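Local coordinates for protein lysine cyclodeaminase (Streptomyces pristinaespiralis, PDB 5YU3) that converts L-lysine to L-pipecolic acid with loss of ammonia, using bound NAD, and also recognises L-ornithine and L-2,4-diaminobutyric acid, at residues V79-A84 and L91-G96; L117-T122 and G147-T152; P47-L52 and I61-P66. All coordinates share one frame; numbering follows the deposited sequence.

Overall arrangement
Along the chain, interaction 3 comes first, then interaction 1, then interaction 2. Interactions 3 and 1 lie on one mixed sheet, where strands 50-54, 60-69, 73-81 and 94-102 are successive antiparallel neighbours. Their centres are about 14 Å apart, and probable backbone bonds from E63 to V79 and from Y81 to I61 join them. Interaction 2 pairs helix 115-133 with helix 148-160, the first helix after the opening strand of the parallel NAD-binding sheet. Its centre is about 12 Å from that of interaction 1 and about 19 Å from that of interaction 3. I94 packs on T118 and Q149. Interactions 1 and 2 touch NAD; all three line the proline pocket and reach the second subunit.

Interaction 1: V79-A84 and L91-G96; sequences VGYSPA and LPTILG. With NAD (nicotinamide-adenine-dinucleotide), chain F.
Y81 and T93 lie side by side where strands 73-81 and 94-102 run antiparallel in the mixed sheet. T93 CG2 touches Y81 CD1 at 3.5 Å. I94 CD1 comes to the edge of the same ring and rests 4.0 Å from Y81 CB. The ring also meets the cofactor, with CE1 3.6 Å from NAD C3D. P83 CD, from the next turn, sits over one ring face. T93 works in two directions. With chi1 at -71°, its OG1 lies beside its own backbone N and gives a 2.6 Å hydrogen bond to phosphate oxygen O1A of NAD, while CG2 turns to Y81. An alanine in place of Y81 would leave T93 CG2 and NAD C3D without their aromatic neighbour and is likely to let the ribose shift.

Further along the strands, V79 CG2 meets I94 CG2 on the face that carries Y81. V79 also belongs to the proline pocket. The backbone fixes this register. G80 and L95 form a hydrogen-bonded pair, and G80 N points almost straight at L95 O (2.8 Å, 178°). Beyond it, S82 N bonds to T93 O as the strand gives way to loop. R54 of the same chain bonds to S82 OG, and T105 O of the second subunit is a weak partner. The S82 hydroxyl also donates to a water, which in turn donates to T93 O at 3.0 Å.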
loop_
_atom_site.group_PDB
_atom_site.type_symbol
_atom_site.label_atom_id
_atom_site.label_comp_id
_atom_site.label_asym_id
_atom_site.label_seq_id
_atom_site.Cartn_x
_atom_site.Cartn_y
_atom_site.Cartn_z
ATOM N N VAL A 79 6.716 3.942 -1.792
ATOM C CA VAL A 79 7.847 4.759 -2.213
ATOM C C VAL A 79 7.440 6.224 -2.233
ATOM O O VAL A 79 6.371 6.584 -2.742
ATOM C CB VAL A 79 8.379 4.291 -3.584
ATOM C CG1 VAL A 79 7.245 4.248 -4.624
ATOM C CG2 VAL A 79 9.521 5.188 -4.041
ATOM N N GLY A 80 8.295 7.071 -1.669
ATOM C CA GLY A 80 8.090 8.504 -1.707
ATOM C C GLY A 80 8.971 9.178 -2.746
ATOM O O GLY A 80 10.080 8.731 -3.031
ATOM N N TYR A 81 8.445 10.258 -3.317
ATOM C CA TYR A 81 9.208 11.205 -4.129
ATOM C C TYR A 81 9.188 12.516 -3.357
ATOM O O TYR A 81 8.121 13.116 -3.180
ATOM C CB TYR A 81 8.595 11.363 -5.520
ATOM C CG TYR A 81 9.038 12.602 -6.270
ATOM C CD1 TYR A 81 10.282 12.656 -6.891
ATOM C CD2 TYR A 81 8.200 13.708 -6.376
ATOM C CE1 TYR A 81 10.690 13.796 -7.599
ATOM C CE2 TYR A 81 8.594 14.849 -7.091
ATOM C CZ TYR A 81 9.844 14.884 -7.695
ATOM O OH TYR A 81 10.248 16.006 -8.408
ATOM N N SER A 82 10.349 12.928 -2.847
ATOM C CA SER A 82 10.457 14.092 -1.965
ATOM C C SER A 82 11.691 14.865 -2.396
ATOM O O SER A 82 12.783 14.696 -1.836
ATOM C CB SER A 82 10.538 13.671 -0.492
ATOM O OG SER A 82 9.500 12.743 -0.169
ATOM N N PRO A 83 11.550 15.737 -3.400
ATOM C CA PRO A 83 12.728 16.279 -4.096
ATOM C C PRO A 83 13.566 17.236 -3.273
ATOM O O PRO A 83 14.670 17.584 -3.714
ATOM C CB PRO A 83 12.122 16.981 -5.314
ATOM C CG PRO A 83 10.562 17.106 -4.950
ATOM C CD PRO A 83 10.282 16.118 -4.123
ATOM N N ALA A 84 13.101 17.679 -2.112
ATOM C CA ALA A 84 13.944 18.447 -1.210
ATOM C C ALA A 84 14.771 17.567 -0.285
ATOM O O ALA A 84 15.580 18.099 0.478
ATOM C CB ALA A 84 13.103 19.415 -0.370
ATOM N N LEU A 91 18.948 12.957 2.512
ATOM C CA LEU A 91 18.269 11.724 2.164
ATOM C C LEU A 91 18.005 11.686 0.669
ATOM O O LEU A 91 17.940 12.731 0.013
ATOM C CB LEU A 91 16.938 11.604 2.924
ATOM C CG LEU A 91 17.011 11.244 4.415
ATOM C CD1 LEU A 91 15.666 11.450 5.089
ATOM C CD2 LEU A 91 17.489 9.803 4.594
ATOM N N PRO A 92 17.863 10.502 0.090
ATOM C CA PRO A 92 17.515 10.422 -1.329
ATOM C C PRO A 92 16.105 10.933 -1.569
ATOM O O PRO A 92 15.215 10.804 -0.722
ATOM C CB PRO A 92 17.637 8.930 -1.644
ATOM C CG PRO A 92 17.566 8.246 -0.198
ATOM C CD PRO A 92 18.034 9.112 0.655
ATOM N N THR A 93 15.925 11.544 -2.743
ATOM C CA THR A 93 14.593 11.954 -3.173
ATOM C C THR A 93 13.631 10.769 -3.210
ATOM O O THR A 93 12.480 10.885 -2.765
ATOM C CB THR A 93 14.684 12.615 -4.548
ATOM O OG1 THR A 93 15.316 13.890 -4.405
ATOM C CG2 THR A 93 13.292 12.801 -5.178
ATOM N N ILE A 94 14.081 9.638 -3.752
ATOM C CA ILE A 94 13.287 8.415 -3.838
ATOM C C ILE A 94 13.629 7.558 -2.623
ATOM O O ILE A 94 14.760 7.080 -2.479
ATOM C CB ILE A 94 13.548 7.659 -5.149
ATOM C CG1 ILE A 94 13.104 8.500 -6.363
ATOM C CG2 ILE A 94 12.848 6.289 -5.139
ATOM C CD1 ILE A 94 11.613 8.845 -6.374
ATOM N N LEU A 95 12.643 7.355 -1.753
ATOM C CA LEU A 95 12.816 6.602 -0.517
ATOM C C LEU A 95 11.672 5.605 -0.429
ATOM O O LEU A 95 10.507 6.011 -0.392
ATOM C CB LEU A 95 12.814 7.565 0.680
ATOM C CG LEU A 95 13.443 7.230 2.028
ATOM C CD1 LEU A 95 14.783 6.528 1.835
ATOM C CD2 LEU A 95 13.588 8.520 2.839
ATOM N N GLY A 96 11.990 4.312 -0.399
ATOM C CA GLY A 96 10.926 3.325 -0.396
ATOM C C GLY A 96 11.369 1.968 0.114
ATOM O O GLY A 96 12.541 1.744 0.429
HETATM P PA NAD F . 17.133 13.276 -7.574
HETATM O O1A NAD F . 16.579 14.344 -6.683
HETATM O O2A NAD F . 18.249 12.379 -7.075
HETATM O O5B NAD F . 17.709 13.981 -8.901
HETATM C C5B NAD F . 16.865 14.840 -9.678
HETATM C C4B NAD F . 17.774 15.893 -10.294
HETATM O O4B NAD F . 17.024 16.678 -11.223
HETATM C C3B NAD F . 18.302 16.872 -9.241
HETATM O O3B NAD F . 19.747 16.847 -9.221
HETATM C C2B NAD F . 17.778 18.222 -9.702
HETATM O O2B NAD F . 18.682 19.302 -9.483
HETATM C C1B NAD F . 17.582 17.986 -11.183
HETATM N N9A NAD F . 16.663 18.908 -11.885
HETATM C C8A NAD F . 15.520 19.470 -11.429
HETATM N N7A NAD F . 14.951 20.246 -12.406
HETATM C C5A NAD F . 15.749 20.164 -13.496
HETATM C C6A NAD F . 15.768 20.717 -14.864
HETATM N N6A NAD F . 14.781 21.537 -15.295
HETATM N N1A NAD F . 16.787 20.354 -15.674
HETATM C C2A NAD F . 17.788 19.540 -15.289
HETATM N N3A NAD F . 17.847 19.011 -14.056
HETATM C C4A NAD F . 16.872 19.281 -13.144
HETATM O O3 NAD F . 15.880 12.356 -8.047
HETATM P PN NAD F . 15.938 10.975 -8.851
HETATM O O1N NAD F . 17.096 11.030 -9.821
HETATM O O2N NAD F . 15.838 9.846 -7.847
HETATM O O5D NAD F . 14.540 10.994 -9.654
HETATM C C5D NAD F . 14.380 11.832 -10.800
HETATM C C4D NAD F . 13.001 11.577 -11.409
HETATM O O4D NAD F . 12.874 10.202 -11.767
HETATM C C3D NAD F . 11.881 11.855 -10.420
HETATM O O3D NAD F . 10.765 12.428 -11.136
HETATM C C2D NAD F . 11.484 10.473 -9.950
HETATM O O2D NAD F . 10.159 10.424 -9.402
HETATM C C1D NAD F . 11.638 9.706 -11.247
HETATM N N1N NAD F . 11.712 8.257 -11.108
HETATM C C2N NAD F . 11.196 7.511 -12.093
HETATM C C3N NAD F . 11.225 6.125 -12.031
HETATM C C7N NAD F . 10.652 5.340 -13.164
HETATM O O7N NAD F . 10.453 4.148 -13.043
HETATM N N7N NAD F . 10.411 5.979 -14.322
HETATM C C4N NAD F . 11.835 5.492 -10.944
HETATM C C5N NAD F . 12.389 6.298 -9.951
HETATM C C6N NAD F . 12.326 7.689 -10.054
HETATM O O HOH W 1 10.727 10.287 -0.434
#

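Interaction 2: L117-T122 and G147-T152; sequences LTALRT and GAQAVT. With NAD (nicotinamide-adenine-dinucleotide), chain F; PRO (proline), chain G.
The carbonyl oxygen of T118, which lies near Q149 OE1 without bonding to it, is gripped twice by T122. T122 OG1 donates to T118 O at 2.6 Å, and T122 N bonds to it from the opposite face of the carbonyl plane. This holds the T122 hydroxyl beside the C4N rim of the nicotinamide ring, 3.2 Å from C4N. T122 OG1 in turn accepts a bent bond from R121 NH1.

Two helices meet here, 115-133 and 148-160, and their short segments cross at -49° with axes 8.6 Å apart. A119 is the central point of contact. T152 OG1 donates to A119 O at 2.8 Å from above the carbonyl plane, and T152 CG2 packs on A119 CB. Q149 folds back at chi2 (-42°), so its amide lies between the helices and the cofactor. Its OE1 rests against A119 CA and T122 CB, while NE2 donates to O2N of NAD at 3.1 Å.

Helix 148-160 follows a glycine-rich turn consistent with a Rossmann-type dinucleotide site. G147 lies against O5B. A148 N and Q149 N each donate to a phosphate oxygen, the former to O2A at 2.8 Å. P340 of the second subunit packs on A119 and A148.

R121 reaches both ligands with the edge of its guanidinium. NH2 bonds to proline OXT at 2.8 Å, and NH1 makes a weak bond to the amide oxygen O7N. D308 holds R121 NE by a salt bridge. The helix start probably helps to offset the phosphate charge. Proline CA lies 3.7 Å from C4N of NAD, a spacing consistent with hydride transfer between substrate and nicotinamide.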
loop_
_atom_site.group_PDB
_atom_site.type_symbol
_atom_site.label_atom_id
_atom_site.label_comp_id
_atom_site.label_asym_id
_atom_site.label_seq_id
_atom_site.Cartn_x
_atom_site.Cartn_y
_atom_site.Cartn_z
ATOM N N LEU A 117 17.044 -1.047 -5.133
ATOM C CA LEU A 117 16.233 -1.806 -6.082
ATOM C C LEU A 117 15.544 -0.897 -7.104
ATOM O O LEU A 117 15.500 -1.224 -8.296
ATOM C CB LEU A 117 15.200 -2.643 -5.308
ATOM C CG LEU A 117 14.175 -3.515 -6.033
ATOM C CD1 LEU A 117 13.747 -4.679 -5.138
ATOM C CD2 LEU A 117 12.935 -2.715 -6.445
ATOM N N THR A 118 14.975 0.223 -6.652
ATOM C CA THR A 118 14.286 1.125 -7.581
ATOM C C THR A 118 15.270 1.679 -8.607
ATOM O O THR A 118 15.001 1.679 -9.817
ATOM C CB THR A 118 13.597 2.275 -6.826
ATOM O OG1 THR A 118 12.523 1.758 -6.020
ATOM C CG2 THR A 118 13.006 3.312 -7.813
ATOM N N ALA A 119 16.438 2.120 -8.139
ATOM C CA ALA A 119 17.443 2.661 -9.053
ATOM C C ALA A 119 17.901 1.601 -10.045
ATOM O O ALA A 119 18.091 1.892 -11.231
ATOM C CB ALA A 119 18.629 3.220 -8.258
ATOM N N LEU A 120 18.074 0.356 -9.580
ATOM C CA LEU A 120 18.517 -0.719 -10.459
ATOM C C LEU A 120 17.487 -1.016 -11.541
ATOM O O LEU A 120 17.832 -1.096 -12.726
ATOM C CB LEU A 120 18.805 -1.986 -9.646
ATOM C CG LEU A 120 20.006 -1.863 -8.704
ATOM C CD1 LEU A 120 20.170 -3.142 -7.865
ATOM C CD2 LEU A 120 21.287 -1.562 -9.472
ATOM N N ARG A 121 16.221 -1.238 -11.156
ATOM C CA ARG A 121 15.267 -1.666 -12.179
ATOM C C ARG A 121 14.875 -0.518 -13.107
ATOM O O ARG A 121 14.421 -0.771 -14.233
ATOM C CB ARG A 121 14.027 -2.335 -11.541
ATOM C CG ARG A 121 13.219 -1.527 -10.518
ATOM C CD ARG A 121 12.408 -0.412 -11.189
ATOM N NE ARG A 121 11.099 -0.198 -10.585
ATOM C CZ ARG A 121 10.363 0.898 -10.762
ATOM N NH1 ARG A 121 10.825 1.916 -11.501
ATOM N NH2 ARG A 121 9.163 0.984 -10.186
ATOM N N THR A 122 15.052 0.727 -12.663
ATOM C CA THR A 122 14.756 1.874 -13.514
ATOM C C THR A 122 15.835 2.052 -14.576
ATOM O O THR A 122 15.525 2.324 -15.746
ATOM C CB THR A 122 14.613 3.132 -12.655
ATOM O OG1 THR A 122 13.605 2.896 -11.666
ATOM C CG2 THR A 122 14.191 4.338 -13.487
ATOM N N GLY A 147 21.028 13.426 -10.813
ATOM C CA GLY A 147 20.811 12.970 -9.455
ATOM C C GLY A 147 20.976 11.471 -9.343
ATOM O O GLY A 147 21.829 10.863 -10.007
ATOM N N ALA A 148 20.119 10.854 -8.529
ATOM C CA ALA A 148 20.286 9.434 -8.232
ATOM C C ALA A 148 20.000 8.560 -9.448
ATOM O O ALA A 148 20.792 7.670 -9.772
ATOM C CB ALA A 148 19.401 9.030 -7.051
ATOM N N GLN A 149 18.865 8.772 -10.135
ATOM C CA GLN A 149 18.550 7.873 -11.250
ATOM C C GLN A 149 19.592 7.976 -12.356
ATOM O O GLN A 149 19.885 6.983 -13.032
ATOM C CB GLN A 149 17.158 8.168 -11.827
ATOM C CG GLN A 149 15.991 7.948 -10.859
ATOM C CD GLN A 149 16.124 6.689 -10.030
ATOM O OE1 GLN A 149 16.297 5.589 -10.568
ATOM N NE2 GLN A 149 16.021 6.841 -8.704
ATOM N N ALA A 150 20.159 9.165 -12.553
ATOM C CA ALA A 150 21.146 9.333 -13.612
ATOM C C ALA A 150 22.310 8.369 -13.440
ATOM O O ALA A 150 22.884 7.901 -14.432
ATOM C CB ALA A 150 21.641 10.782 -13.638
ATOM N N VAL A 151 22.650 8.030 -12.193
ATOM C CA VAL A 151 23.751 7.094 -11.957
ATOM C C VAL A 151 23.442 5.740 -12.582
ATOM O O VAL A 151 24.259 5.184 -13.322
ATOM C CB VAL A 151 24.046 6.976 -10.448
ATOM C CG1 VAL A 151 25.123 5.898 -10.178
ATOM C CG2 VAL A 151 24.459 8.339 -9.882
ATOM N N THR A 152 22.245 5.193 -12.321
ATOM C CA THR A 152 21.951 3.876 -12.869
ATOM C C THR A 152 21.492 3.930 -14.320
ATOM O O THR A 152 21.593 2.914 -15.014
ATOM C CB THR A 152 20.905 3.141 -12.024
ATOM O OG1 THR A 152 19.801 4.011 -11.763
ATOM C CG2 THR A 152 21.525 2.675 -10.685
HETATM P PA NAD F . 17.133 13.276 -7.574
HETATM O O1A NAD F . 16.579 14.344 -6.683
HETATM O O2A NAD F . 18.249 12.379 -7.075
HETATM O O5B NAD F . 17.709 13.981 -8.901
HETATM C C5B NAD F . 16.865 14.840 -9.678
HETATM C C4B NAD F . 17.774 15.893 -10.294
HETATM O O4B NAD F . 17.024 16.678 -11.223
HETATM C C3B NAD F . 18.302 16.872 -9.241
HETATM O O3B NAD F . 19.747 16.847 -9.221
HETATM C C2B NAD F . 17.778 18.222 -9.702
HETATM O O2B NAD F . 18.682 19.302 -9.483
HETATM C C1B NAD F . 17.582 17.986 -11.183
HETATM N N9A NAD F . 16.663 18.908 -11.885
HETATM C C8A NAD F . 15.520 19.470 -11.429
HETATM N N7A NAD F . 14.951 20.246 -12.406
HETATM C C5A NAD F . 15.749 20.164 -13.496
HETATM C C6A NAD F . 15.768 20.717 -14.864
HETATM N N6A NAD F . 14.781 21.537 -15.295
HETATM N N1A NAD F . 16.787 20.354 -15.674
HETATM C C2A NAD F . 17.788 19.540 -15.289
HETATM N N3A NAD F . 17.847 19.011 -14.056
HETATM C C4A NAD F . 16.872 19.281 -13.144
HETATM O O3 NAD F . 15.880 12.356 -8.047
HETATM P PN NAD F . 15.938 10.975 -8.851
HETATM O O1N NAD F . 17.096 11.030 -9.821
HETATM O O2N NAD F . 15.838 9.846 -7.847
HETATM O O5D NAD F . 14.540 10.994 -9.654
HETATM C C5D NAD F . 14.380 11.832 -10.800
HETATM C C4D NAD F . 13.001 11.577 -11.409
HETATM O O4D NAD F . 12.874 10.202 -11.767
HETATM C C3D NAD F . 11.881 11.855 -10.420
HETATM O O3D NAD F . 10.765 12.428 -11.136
HETATM C C2D NAD F . 11.484 10.473 -9.950
HETATM O O2D NAD F . 10.159 10.424 -9.402
HETATM C C1D NAD F . 11.638 9.706 -11.247
HETATM N N1N NAD F . 11.712 8.257 -11.108
HETATM C C2N NAD F . 11.196 7.511 -12.093
HETATM C C3N NAD F . 11.225 6.125 -12.031
HETATM C C7N NAD F . 10.652 5.340 -13.164
HETATM O O7N NAD F . 10.453 4.148 -13.043
HETATM N N7N NAD F . 10.411 5.979 -14.322
HETATM C C4N NAD F . 11.835 5.492 -10.944
HETATM C C5N NAD F . 12.389 6.298 -9.951
HETATM C C6N NAD F . 12.326 7.689 -10.054
HETATM N N PRO G . 7.861 6.477 -9.921
HETATM C CA PRO G . 8.806 5.766 -8.906
HETATM C C PRO G . 8.671 4.223 -9.030
HETATM O O PRO G . 9.124 3.607 -8.048
HETATM C CB PRO G . 8.420 6.226 -7.777
HETATM C CG PRO G . 8.038 7.759 -8.111
HETATM C CD PRO G . 7.958 7.854 -9.400
HETATM O OXT PRO G . 8.189 3.617 -10.053
#

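Interaction 3: P47-L52 and I61-P66; sequences PLRGGL and IWEWMP. With PRO (proline), chain G.
The indole of W64 lies flat over the backbone of its partner strand, covering G50 and G51 in a paired CH-pi contact. G50 CA sits 3.9 Å from the centre of the five-membered ring, and G51 CA is equally close to that of the six-membered ring. The W64 torsion chi1 of 47° places CG between the backbone N and carbonyl carbon, which swings the ring across to the neighbouring strand. A side chain on G50 would collide with W64 NE1. L52 comes to the ring edge, its CG 3.7 Å from W64 CZ3. W64 of the second subunit meets this indole, so this face belongs to the dimer interface.

The two strands form a beta hairpin, 50-54 with 60-69. G50 pairs with W64 and L52 with W62 as hydrogen-bonded pairs, and L52 N reaches W62 O at 2.8 Å. G51 and E63 form the non-hydrogen-bonded pair between them. Past the strand end, one water donates to both P47 O and P66 O.

The opposite face carries E63 and looks onto the proline pocket; the side chains of R49 and M65 also reach it. R49 NE makes a salt bridge to E63 OE2 at 3.1 Å, with the two flat groups turned 49° apart. E63 OE1 lies against proline CG. M65 CE lies in the guanidinium plane, 3.6 Å from R49 NH1. E264 and T302 O hold the remaining nitrogens. R49 NH1 is 3.5 Å from proline OXT. A positive charge held there by two carboxylates would probably still favour the ligand carboxylate.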
loop_
_atom_site.group_PDB
_atom_site.type_symbol
_atom_site.label_atom_id
_atom_site.label_comp_id
_atom_site.label_asym_id
_atom_site.label_seq_id
_atom_site.Cartn_x
_atom_site.Cartn_y
_atom_site.Cartn_z
ATOM N N PRO A 47 -1.813 -3.266 -11.928
ATOM C CA PRO A 47 -2.836 -2.219 -11.892
ATOM C C PRO A 47 -2.194 -0.854 -11.711
ATOM O O PRO A 47 -1.036 -0.734 -11.303
ATOM C CB PRO A 47 -3.697 -2.600 -10.687
ATOM C CG PRO A 47 -2.751 -3.626 -9.886
ATOM C CD PRO A 47 -2.027 -4.232 -10.792
ATOM N N LEU A 48 -2.954 0.188 -12.041
ATOM C CA LEU A 48 -2.486 1.549 -11.813
ATOM C C LEU A 48 -2.081 1.722 -10.359
ATOM O O LEU A 48 -2.768 1.253 -9.450
ATOM C CB LEU A 48 -3.582 2.565 -12.150
ATOM C CG LEU A 48 -3.949 2.842 -13.601
ATOM C CD1 LEU A 48 -5.076 3.878 -13.650
ATOM C CD2 LEU A 48 -2.735 3.332 -14.353
ATOM N N ARG A 49 -0.961 2.399 -10.135
ATOM C CA ARG A 49 -0.600 2.700 -8.763
ATOM C C ARG A 49 -1.475 3.830 -8.223
ATOM O O ARG A 49 -2.240 4.471 -8.952
ATOM C CB ARG A 49 0.882 3.069 -8.669
ATOM C CG ARG A 49 1.269 4.287 -9.477
ATOM C CD ARG A 49 2.717 4.695 -9.209
ATOM N NE ARG A 49 3.181 5.708 -10.157
ATOM C CZ ARG A 49 4.208 5.544 -10.987
ATOM N NH1 ARG A 49 4.892 4.413 -10.973
ATOM N NH2 ARG A 49 4.559 6.520 -11.823
ATOM N N GLY A 50 -1.360 4.076 -6.914
ATOM C CA GLY A 50 -2.030 5.197 -6.293
ATOM C C GLY A 50 -1.058 5.968 -5.418
ATOM O O GLY A 50 0.050 5.502 -5.130
ATOM N N GLY A 51 -1.482 7.157 -5.001
ATOM C CA GLY A 51 -0.581 7.964 -4.196
ATOM C C GLY A 51 -1.270 9.122 -3.511
ATOM O O GLY A 51 -2.432 9.444 -3.783
ATOM N N LEU A 52 -0.515 9.740 -2.606
ATOM C CA LEU A 52 -0.931 10.908 -1.836
ATOM C C LEU A 52 0.022 12.052 -2.142
ATOM O O LEU A 52 1.225 11.936 -1.887
ATOM C CB LEU A 52 -0.906 10.612 -0.330
ATOM C CG LEU A 52 -1.850 9.545 0.230
ATOM C CD1 LEU A 52 -1.303 8.958 1.525
ATOM C CD2 LEU A 52 -3.219 10.143 0.462
ATOM N N ILE A 61 5.195 13.285 -3.705
ATOM C CA ILE A 61 4.107 12.314 -3.696
ATOM C C ILE A 61 4.615 11.037 -3.048
ATOM O O ILE A 61 5.808 10.734 -3.080
ATOM C CB ILE A 61 3.550 12.065 -5.126
ATOM C CG1 ILE A 61 2.211 11.314 -5.070
ATOM C CG2 ILE A 61 4.561 11.337 -6.018
ATOM C CD1 ILE A 61 1.468 11.265 -6.409
ATOM N N TRP A 62 3.703 10.305 -2.423
ATOM C CA TRP A 62 4.022 9.038 -1.786
ATOM C C TRP A 62 3.045 8.008 -2.327
ATOM O O TRP A 62 1.829 8.230 -2.289
ATOM C CB TRP A 62 3.937 9.161 -0.256
ATOM C CG TRP A 62 4.375 7.932 0.448
ATOM C CD1 TRP A 62 5.652 7.604 0.814
ATOM C CD2 TRP A 62 3.543 6.846 0.863
ATOM N NE1 TRP A 62 5.662 6.371 1.433
ATOM C CE2 TRP A 62 4.380 5.889 1.479
ATOM C CE3 TRP A 62 2.172 6.590 0.780
ATOM C CZ2 TRP A 62 3.885 4.694 2.009
ATOM C CZ3 TRP A 62 1.685 5.400 1.308
ATOM C CH2 TRP A 62 2.538 4.471 1.907
ATOM N N GLU A 63 3.566 6.908 -2.859
ATOM C CA GLU A 63 2.762 6.007 -3.671
ATOM C C GLU A 63 2.841 4.569 -3.179
ATOM O O GLU A 63 3.812 4.148 -2.545
ATOM C CB GLU A 63 3.189 6.067 -5.145
ATOM C CG GLU A 63 2.966 7.441 -5.761
ATOM C CD GLU A 63 3.536 7.564 -7.163
ATOM O OE1 GLU A 63 4.728 7.263 -7.361
ATOM O OE2 GLU A 63 2.788 7.956 -8.076
ATOM N N TRP A 64 1.794 3.814 -3.521
ATOM C CA TRP A 64 1.721 2.380 -3.304
ATOM C C TRP A 64 1.564 1.696 -4.655
ATOM O O TRP A 64 0.788 2.147 -5.505
ATOM C CB TRP A 64 0.559 2.014 -2.359
ATOM C CG TRP A 64 -0.747 2.694 -2.692
ATOM C CD1 TRP A 64 -1.727 2.221 -3.520
ATOM C CD2 TRP A 64 -1.206 3.963 -2.213
ATOM N NE1 TRP A 64 -2.770 3.116 -3.583
ATOM C CE2 TRP A 64 -2.481 4.188 -2.783
ATOM C CE3 TRP A 64 -0.671 4.929 -1.348
ATOM C CZ2 TRP A 64 -3.224 5.347 -2.531
ATOM C CZ3 TRP A 64 -1.427 6.081 -1.089
ATOM C CH2 TRP A 64 -2.682 6.273 -1.683
ATOM N N MET A 65 2.322 0.619 -4.859
ATOM C CA MET A 65 2.428 -0.064 -6.147
ATOM C C MET A 65 2.310 -1.569 -5.929
ATOM O O MET A 65 3.308 -2.250 -5.641
ATOM C CB MET A 65 3.745 0.291 -6.843
ATOM C CG MET A 65 3.971 1.791 -6.951
ATOM S SD MET A 65 5.577 2.289 -7.608
ATOM C CE MET A 65 5.660 1.356 -9.141
ATOM N N PRO A 66 1.108 -2.130 -6.071
ATOM C CA PRO A 66 0.926 -3.576 -5.930
ATOM C C PRO A 66 1.070 -4.345 -7.233
ATOM O O PRO A 66 0.761 -3.856 -8.323
ATOM C CB PRO A 66 -0.512 -3.678 -5.405
ATOM C CG PRO A 66 -1.177 -2.378 -6.077
ATOM C CD PRO A 66 -0.250 -1.453 -6.094
HETATM N N PRO G . 7.861 6.477 -9.921
HETATM C CA PRO G . 8.806 5.766 -8.906
HETATM C C PRO G . 8.671 4.223 -9.030
HETATM O O PRO G . 9.124 3.607 -8.048
HETATM C CB PRO G . 8.420 6.226 -7.777
HETATM C CG PRO G . 8.038 7.759 -8.111
HETATM C CD PRO G . 7.958 7.854 -9.400
HETATM O OXT PRO G . 8.189 3.617 -10.053
HETATM O O HOH W 2 0.553 -1.159 -9.168
#